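Local coordinates for oxidoreductase, Gfo/Idh/MocA family (Vibrio cholerae, PDB 1XEA), which probably binds a nicotinamide adenine dinucleotide (NAD or NADP) in its Rossmann domain and carries out oxidoreduction of a substrate not yet identified, as in other Gfo/Idh/MocA enzymes, at residues Pro95-Tyr107 with Ile289-Ala301. Sequence-based numbering, arbitrary orientation.
Sequences PLAASAQECENLY and IERNLASHQLAEA
His296 reaches from helix 286-311 to the loop after strand 90-93, where its NE2 accepts the backbone N-H of Leu96 in a nearly straight bond (3.0 Å), the donor lying 33° out of the ring plane. Its other nitrogen, ND1, donates to Asn292 O one turn back (2.8 Å), which fixes the ring's rotation. Imidazole suits this buried place because it can donate at one nitrogen and accept at the other. Cys103 brings a small, polarisable sulfur that packs obliquely against the ring. Ala100's small methyl is consistent with the close backbone approach there, 5.0 Å between Ala100 CA and Gln297 CA. Further along, Ile289 CG2 lies over one face of the Tyr107 ring, 3.6 Å from the centroid, while Tyr107 OH bonds to Leu117 O. The looser, partly exposed side is polar: Gln297 NE2 meets Glu104 OE2 (2.8 Å) in a bent bond, on the anti side of a carboxylate turned 76° from the amide. The nearly antiparallel helices (161°) thus pack helix 286-311, near the C-terminus, against the Rossmann domain; Pro95, preceded by a cis peptide bond, sits at the edge of the His296 ring, in the Lys-Pro segment characteristic of Gfo/Idh/MocA oxidoreductases.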
loop_
_atom_site.group_PDB
_atom_site.type_symbol
_atom_site.label_atom_id
_atom_site.label_comp_id
_atom_site.label_asym_id
_atom_site.label_seq_id
_atom_site.Cartn_x
_atom_site.Cartn_y
_atom_site.Cartn_z
ATOM N N PRO A 95 8.822 5.306 32.460
ATOM C CA PRO A 95 10.241 5.442 32.803
ATOM C C PRO A 95 10.523 5.011 34.246
ATOM O O PRO A 95 9.613 4.979 35.080
ATOM C CB PRO A 95 10.492 6.928 32.576
ATOM C CG PRO A 95 9.205 7.534 33.041
ATOM C CD PRO A 95 8.164 6.624 32.428
ATOM N N LEU A 96 11.778 4.678 34.540
ATOM C CA LEU A 96 12.162 4.254 35.888
ATOM C C LEU A 96 11.961 5.403 36.869
ATOM O O LEU A 96 11.515 5.208 38.002
ATOM C CB LEU A 96 13.631 3.816 35.917
ATOM C CG LEU A 96 14.252 3.444 37.277
ATOM C CD1 LEU A 96 13.482 2.305 37.926
ATOM C CD2 LEU A 96 15.706 3.043 37.063
ATOM N N ALA A 97 12.288 6.604 36.417
ATOM C CA ALA A 97 12.148 7.777 37.248
ATOM C C ALA A 97 12.303 9.014 36.383
ATOM O O ALA A 97 12.842 8.943 35.277
ATOM C CB ALA A 97 13.196 7.769 38.352
ATOM N N ALA A 98 11.836 10.144 36.904
ATOM C CA ALA A 98 11.889 11.416 36.199
ATOM C C ALA A 98 13.287 12.000 36.073
ATOM O O ALA A 98 13.470 13.043 35.450
ATOM C CB ALA A 98 10.972 12.412 36.885
ATOM N N SER A 99 14.276 11.341 36.663
ATOM C CA SER A 99 15.642 11.838 36.579
ATOM C C SER A 99 16.628 10.690 36.515
ATOM O O SER A 99 16.313 9.571 36.915
ATOM C CB SER A 99 15.968 12.719 37.784
ATOM O OG SER A 99 16.010 11.958 38.977
ATOM N N ALA A 100 17.821 10.973 36.003
ATOM C CA ALA A 100 18.856 9.955 35.889
ATOM C C ALA A 100 19.423 9.660 37.265
ATOM O O ALA A 100 19.791 8.524 37.568
ATOM C CB ALA A 100 19.962 10.427 34.957
ATOM N N GLN A 101 19.483 10.693 38.098
ATOM C CA GLN A 101 19.997 10.556 39.453
ATOM C C GLN A 101 19.244 9.442 40.179
ATOM O O GLN A 101 19.854 8.507 40.698
ATOM C CB GLN A 101 19.843 11.882 40.210
ATOM C CG GLN A 101 20.395 11.864 41.638
ATOM C CD GLN A 101 21.889 11.560 41.693
ATOM O OE1 GLN A 101 22.720 12.374 41.280
ATOM N NE2 GLN A 101 22.235 10.378 42.200
ATOM N N GLU A 102 17.917 9.545 40.207
ATOM C CA GLU A 102 17.080 8.544 40.859
ATOM C C GLU A 102 17.349 7.177 40.255
ATOM O O GLU A 102 17.445 6.178 40.968
ATOM C CB GLU A 102 15.600 8.893 40.691
ATOM C CG GLU A 102 15.231 10.250 41.255
ATOM C CD GLU A 102 13.733 10.500 41.289
ATOM O OE1 GLU A 102 13.028 9.827 42.072
ATOM O OE2 GLU A 102 13.260 11.375 40.530
ATOM N N CYS A 103 17.465 7.144 38.932
ATOM C CA CYS A 103 17.734 5.903 38.223
ATOM C C CYS A 103 19.024 5.307 38.738
ATOM O O CYS A 103 19.070 4.138 39.112
ATOM C CB CYS A 103 17.852 6.159 36.717
ATOM S SG CYS A 103 16.258 6.428 35.869
ATOM N N GLU A 104 20.077 6.114 38.757
ATOM C CA GLU A 104 21.362 5.631 39.236
ATOM C C GLU A 104 21.231 5.124 40.670
ATOM O O GLU A 104 21.751 4.055 40.997
ATOM C CB GLU A 104 22.402 6.746 39.128
ATOM C CG GLU A 104 22.546 7.281 37.709
ATOM C CD GLU A 104 23.452 8.495 37.642
ATOM O OE1 GLU A 104 23.235 9.435 38.438
ATOM O OE2 GLU A 104 24.372 8.520 36.793
ATOM N N ASN A 105 20.520 5.873 41.516
ATOM C CA ASN A 105 20.315 5.469 42.915
ATOM C C ASN A 105 19.665 4.080 42.983
ATOM O O ASN A 105 20.232 3.142 43.543
ATOM C CB ASN A 105 19.422 6.477 43.662
ATOM C CG ASN A 105 20.140 7.787 43.981
ATOM O OD1 ASN A 105 21.267 7.787 44.484
ATOM N ND2 ASN A 105 19.479 8.908 43.704
ATOM N N LEU A 106 18.468 3.967 42.411
ATOM C CA LEU A 106 17.734 2.710 42.399
ATOM C C LEU A 106 18.567 1.515 41.922
ATOM O O LEU A 106 18.454 0.411 42.473
ATOM C CB LEU A 106 16.467 2.850 41.551
ATOM C CG LEU A 106 15.383 3.720 42.183
ATOM C CD1 LEU A 106 14.307 4.057 41.169
ATOM C CD2 LEU A 106 14.794 2.989 43.378
ATOM N N TYR A 107 19.400 1.705 40.903
ATOM C CA TYR A 107 20.214 0.588 40.440
ATOM C C TYR A 107 21.364 0.309 41.375
ATOM O O TYR A 107 21.719 -0.850 41.595
ATOM C CB TYR A 107 20.738 0.805 39.019
ATOM C CG TYR A 107 19.815 0.210 37.990
ATOM C CD1 TYR A 107 19.070 1.026 37.144
ATOM C CD2 TYR A 107 19.615 -1.171 37.924
ATOM C CE1 TYR A 107 18.139 0.493 36.265
ATOM C CE2 TYR A 107 18.685 -1.720 37.049
ATOM C CZ TYR A 107 17.947 -0.877 36.224
ATOM O OH TYR A 107 16.986 -1.393 35.386
ATOM N N ILE A 289 20.967 -3.778 32.204
ATOM C CA ILE A 289 21.000 -2.695 33.175
ATOM C C ILE A 289 21.692 -1.470 32.572
ATOM O O ILE A 289 21.155 -0.363 32.631
ATOM C CB ILE A 289 21.768 -3.112 34.432
ATOM C CG1 ILE A 289 21.212 -4.423 34.968
ATOM C CG2 ILE A 289 21.676 -2.027 35.472
ATOM C CD1 ILE A 289 22.132 -5.097 35.923
ATOM N N GLU A 290 22.879 -1.672 31.996
ATOM C CA GLU A 290 23.643 -0.579 31.390
ATOM C C GLU A 290 22.842 0.170 30.338
ATOM O O GLU A 290 22.940 1.392 30.239
ATOM C CB GLU A 290 24.942 -1.093 30.751
ATOM C CG GLU A 290 26.057 -1.458 31.736
ATOM C CD GLU A 290 27.436 -1.567 31.066
ATOM O OE1 GLU A 290 27.608 -2.407 30.139
ATOM O OE2 GLU A 290 28.357 -0.805 31.473
ATOM N N ARG A 291 22.055 -0.562 29.555
ATOM C CA ARG A 291 21.244 0.064 28.521
ATOM C C ARG A 291 20.153 0.871 29.205
ATOM O O ARG A 291 19.838 1.989 28.795
ATOM C CB ARG A 291 20.629 -0.993 27.596
ATOM C CG ARG A 291 19.691 -0.412 26.543
ATOM C CD ARG A 291 19.122 -1.465 25.600
ATOM N NE ARG A 291 18.128 -0.883 24.694
ATOM C CZ ARG A 291 17.570 -1.526 23.671
ATOM N NH1 ARG A 291 17.903 -2.781 23.409
ATOM N NH2 ARG A 291 16.680 -0.913 22.907
ATOM N N ASN A 292 19.581 0.306 30.262
ATOM C CA ASN A 292 18.535 1.013 30.992
ATOM C C ASN A 292 19.081 2.351 31.515
ATOM O O ASN A 292 18.525 3.418 31.238
ATOM C CB ASN A 292 18.012 0.141 32.133
ATOM C CG ASN A 292 17.260 -1.058 31.622
ATOM O OD1 ASN A 292 16.321 -0.923 30.851
ATOM N ND2 ASN A 292 17.673 -2.234 32.030
ATOM N N LEU A 293 20.185 2.292 32.253
ATOM C CA LEU A 293 20.793 3.496 32.776
ATOM C C LEU A 293 21.074 4.461 31.655
ATOM O O LEU A 293 20.625 5.603 31.671
ATOM C CB LEU A 293 22.096 3.163 33.482
ATOM C CG LEU A 293 21.841 2.539 34.848
ATOM C CD1 LEU A 293 23.114 1.895 35.367
ATOM C CD2 LEU A 293 21.333 3.608 35.803
ATOM N N ALA A 294 21.821 3.994 30.669
ATOM C CA ALA A 294 22.181 4.834 29.542
ATOM C C ALA A 294 20.985 5.573 28.930
ATOM O O ALA A 294 21.043 6.789 28.706
ATOM C CB ALA A 294 22.882 3.996 28.482
ATOM N N SER A 295 19.901 4.852 28.658
ATOM C CA SER A 295 18.725 5.486 28.061
ATOM C C SER A 295 18.112 6.570 28.948
ATOM O O SER A 295 17.641 7.601 28.452
ATOM C CB SER A 295 17.671 4.434 27.704
ATOM O OG SER A 295 18.194 3.540 26.741
ATOM N N HIS A 296 18.106 6.338 30.255
ATOM C CA HIS A 296 17.575 7.340 31.149
ATOM C C HIS A 296 18.604 8.447 31.321
ATOM O O HIS A 296 18.244 9.609 31.465
ATOM C CB HIS A 296 17.205 6.739 32.505
ATOM C CG HIS A 296 16.006 5.845 32.459
ATOM N ND1 HIS A 296 16.078 4.525 32.071
ATOM C CD2 HIS A 296 14.703 6.087 32.735
ATOM C CE1 HIS A 296 14.870 3.991 32.113
ATOM N NE2 HIS A 296 14.018 4.917 32.514
ATOM N N GLN A 297 19.883 8.108 31.290
ATOM C CA GLN A 297 20.883 9.146 31.441
ATOM C C GLN A 297 20.844 10.037 30.206
ATOM O O GLN A 297 20.991 11.255 30.304
ATOM C CB GLN A 297 22.272 8.530 31.641
ATOM C CG GLN A 297 22.392 7.734 32.951
ATOM C CD GLN A 297 23.747 7.047 33.125
ATOM O OE1 GLN A 297 24.277 6.434 32.194
ATOM N NE2 GLN A 297 24.298 7.128 34.331
ATOM N N LEU A 298 20.625 9.429 29.042
ATOM C CA LEU A 298 20.545 10.176 27.787
ATOM C C LEU A 298 19.308 11.087 27.789
ATOM O O LEU A 298 19.370 12.241 27.360
ATOM C CB LEU A 298 20.459 9.215 26.603
ATOM C CG LEU A 298 21.224 9.585 25.324
ATOM C CD1 LEU A 298 20.515 8.920 24.164
ATOM C CD2 LEU A 298 21.307 11.085 25.120
ATOM N N ALA A 299 18.184 10.557 28.262
ATOM C CA ALA A 299 16.961 11.333 28.325
ATOM C C ALA A 299 17.200 12.562 29.196
ATOM O O ALA A 299 16.752 13.662 28.874
ATOM C CB ALA A 299 15.836 10.494 28.900
ATOM N N GLU A 300 17.908 12.369 30.303
ATOM C CA GLU A 300 18.219 13.465 31.213
ATOM C C GLU A 300 18.975 14.541 30.452
ATOM O O GLU A 300 18.587 15.712 30.459
ATOM C CB GLU A 300 19.086 12.961 32.366
ATOM C CG GLU A 300 18.375 12.938 33.710
ATOM C CD GLU A 300 17.923 14.317 34.140
ATOM O OE1 GLU A 300 18.778 15.230 34.195
ATOM O OE2 GLU A 300 16.715 14.484 34.424
ATOM N N ALA A 301 20.053 14.118 29.795
ATOM C CA ALA A 301 20.907 15.002 29.015
ATOM C C ALA A 301 20.098 15.787 28.000
ATOM O O ALA A 301 20.242 17.003 27.878
ATOM C CB ALA A 301 21.966 14.193 28.311
#